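Local coordinates for protein ecdysteroid-phosphate phosphatase (Bombyx mori, PDB 3C7T) that removes the phosphate from inactive ecdysteroid phosphates, ecdysone 22-phosphate above all, to release the active moulting hormones, and also acts as a protein tyrosine phosphatase, at residues V114-F119 against Y149-E154. Numbering follows the deposited sequence.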
loop_
_atom_site.group_PDB
_atom_site.type_symbol
_atom_site.label_atom_id
_atom_site.label_comp_id
_atom_site.label_asym_id
_atom_site.label_seq_id
_atom_site.Cartn_x
_atom_site.Cartn_y
_atom_site.Cartn_z
ATOM N N VAL A 114 -19.709 2.448 -16.483
ATOM C CA VAL A 114 -19.850 1.085 -15.970
ATOM C C VAL A 114 -20.431 0.236 -17.096
ATOM O O VAL A 114 -21.557 0.474 -17.568
ATOM C CB VAL A 114 -20.711 1.047 -14.680
ATOM C CG1 VAL A 114 -21.096 -0.393 -14.292
ATOM C CG2 VAL A 114 -19.973 1.739 -13.536
ATOM N N GLU A 115 -19.628 -0.726 -17.539
ATOM C CA GLU A 115 -19.907 -1.517 -18.724
ATOM C C GLU A 115 -19.980 -2.998 -18.355
ATOM O O GLU A 115 -18.950 -3.630 -18.106
ATOM C CB GLU A 115 -18.798 -1.289 -19.749
ATOM C CG GLU A 115 -18.976 -2.090 -21.026
ATOM C CD GLU A 115 -20.397 -1.979 -21.569
ATOM O OE1 GLU A 115 -20.812 -0.847 -21.931
ATOM O OE2 GLU A 115 -21.088 -3.018 -21.614
ATOM N N PRO A 116 -21.195 -3.559 -18.280
ATOM C CA PRO A 116 -21.318 -5.000 -17.997
ATOM C C PRO A 116 -20.630 -5.900 -19.036
ATOM O O PRO A 116 -20.301 -7.060 -18.743
ATOM C CB PRO A 116 -22.842 -5.218 -17.965
ATOM C CG PRO A 116 -23.389 -3.842 -17.635
ATOM C CD PRO A 116 -22.513 -2.899 -18.377
ATOM N N GLY A 117 -20.364 -5.367 -20.223
ATOM C CA GLY A 117 -19.614 -6.120 -21.229
ATOM C C GLY A 117 -18.270 -6.571 -20.685
ATOM O O GLY A 117 -17.755 -7.607 -21.088
ATOM N N LEU A 118 -17.725 -5.799 -19.744
ATOM C CA LEU A 118 -16.413 -6.072 -19.159
ATOM C C LEU A 118 -16.429 -7.057 -17.989
ATOM O O LEU A 118 -15.360 -7.436 -17.494
ATOM C CB LEU A 118 -15.754 -4.738 -18.733
ATOM C CG LEU A 118 -15.481 -3.717 -19.857
ATOM C CD1 LEU A 118 -14.877 -2.467 -19.256
ATOM C CD2 LEU A 118 -14.577 -4.297 -20.956
ATOM N N PHE A 119 -17.613 -7.490 -17.548
ATOM C CA PHE A 119 -17.667 -8.408 -16.399
ATOM C C PHE A 119 -16.987 -9.758 -16.698
ATOM O O PHE A 119 -16.970 -10.227 -17.843
ATOM C CB PHE A 119 -19.103 -8.580 -15.860
ATOM C CG PHE A 119 -19.171 -9.308 -14.536
ATOM C CD1 PHE A 119 -18.638 -8.741 -13.389
ATOM C CD2 PHE A 119 -19.778 -10.569 -14.451
ATOM C CE1 PHE A 119 -18.687 -9.419 -12.164
ATOM C CE2 PHE A 119 -19.847 -11.257 -13.228
ATOM C CZ PHE A 119 -19.299 -10.679 -12.085
ATOM N N TYR A 149 -24.519 7.172 -18.942
ATOM C CA TYR A 149 -23.908 6.181 -19.805
ATOM C C TYR A 149 -24.880 5.043 -20.134
ATOM O O TYR A 149 -25.481 4.453 -19.240
ATOM C CB TYR A 149 -22.623 5.627 -19.179
ATOM C CG TYR A 149 -21.961 4.583 -20.036
ATOM C CD1 TYR A 149 -21.463 4.903 -21.298
ATOM C CD2 TYR A 149 -21.845 3.264 -19.594
ATOM C CE1 TYR A 149 -20.854 3.935 -22.099
ATOM C CE2 TYR A 149 -21.232 2.293 -20.388
ATOM C CZ TYR A 149 -20.743 2.636 -21.634
ATOM O OH TYR A 149 -20.133 1.687 -22.418
ATOM N N LYS A 150 -25.024 4.734 -21.419
ATOM C CA LYS A 150 -25.851 3.602 -21.848
ATOM C C LYS A 150 -24.936 2.461 -22.326
ATOM O O LYS A 150 -24.258 2.596 -23.345
ATOM C CB LYS A 150 -26.867 4.038 -22.919
ATOM C CG LYS A 150 -28.004 4.928 -22.362
ATOM C CD LYS A 150 -28.612 5.852 -23.418
ATOM C CE LYS A 150 -29.417 7.004 -22.788
ATOM N NZ LYS A 150 -28.554 8.031 -22.092
ATOM N N PRO A 151 -24.872 1.354 -21.550
ATOM C CA PRO A 151 -23.919 0.264 -21.796
ATOM C C PRO A 151 -24.097 -0.443 -23.129
ATOM O O PRO A 151 -25.224 -0.582 -23.610
ATOM C CB PRO A 151 -24.201 -0.727 -20.656
ATOM C CG PRO A 151 -24.899 0.065 -19.618
ATOM C CD PRO A 151 -25.700 1.085 -20.363
ATOM N N TYR A 152 -22.985 -0.903 -23.702
ATOM C CA TYR A 152 -23.011 -1.695 -24.932
ATOM C C TYR A 152 -23.633 -3.068 -24.757
ATOM O O TYR A 152 -24.233 -3.607 -25.692
ATOM C CB TYR A 152 -21.611 -1.849 -25.519
ATOM C CG TYR A 152 -20.981 -0.545 -25.907
ATOM C CD1 TYR A 152 -21.556 0.264 -26.900
ATOM C CD2 TYR A 152 -19.810 -0.108 -25.295
ATOM C CE1 TYR A 152 -20.973 1.484 -27.257
ATOM C CE2 TYR A 152 -19.223 1.096 -25.648
ATOM C CZ TYR A 152 -19.806 1.880 -26.633
ATOM O OH TYR A 152 -19.226 3.057 -26.976
ATOM N N VAL A 153 -23.462 -3.629 -23.565
ATOM C CA VAL A 153 -23.930 -4.969 -23.250
ATOM C C VAL A 153 -24.835 -4.922 -22.034
ATOM O O VAL A 153 -24.489 -4.361 -20.993
ATOM C CB VAL A 153 -22.760 -5.970 -23.008
ATOM C CG1 VAL A 153 -23.281 -7.279 -22.457
ATOM C CG2 VAL A 153 -21.973 -6.213 -24.298
ATOM N N GLU A 154 -26.016 -5.498 -22.216
ATOM C CA GLU A 154 -26.949 -5.782 -21.157
ATOM C C GLU A 154 -26.613 -7.203 -20.736
ATOM O O GLU A 154 -26.469 -8.088 -21.587
ATOM C CB GLU A 154 -28.371 -5.712 -21.732
ATOM C CG GLU A 154 -29.464 -6.357 -20.880
ATOM C CD GLU A 154 -30.156 -5.359 -19.971
ATOM O OE1 GLU A 154 -30.945 -4.525 -20.485
ATOM O OE2 GLU A 154 -29.904 -5.413 -18.741
#
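The carboxylate of E115 lies against the backbone of P151-V153 and takes four hydrogen bonds. OE1 accepts Y152 N at 2.8 Å on its syn side, somewhat out of the carboxylate plane. Its anti lone pair receives Y149 OH at 2.7 Å; the carboxylate and the Y149 ring stand 83° apart. OE2 is shared likewise: V153 N comes in on the syn side at 3.1 Å, while G117 N, two residues along its own chain, takes the anti lone pair. CG anti to the backbone N, then a bend at chi2 (47°), carries CD toward these donors. Beside the carboxylate, P116 CD packs on P151 CB at 3.6 Å, and V153 CB presses on G117 CA, also at 3.6 Å. An alanine in place of E115 would probably leave the N-H groups of G117, Y152 and V153 and the Y149 hydroxyl without this acceptor, and 151-153 less firmly fixed to 115-117. The contact ties the loop after edge strand 112-114 of the histidine phosphatase sheet to the one leading into helix 162-179. No cation meets the carboxylate across the contact; its negative charge is probably stabilised by the four N-H and hydroxyl dipoles.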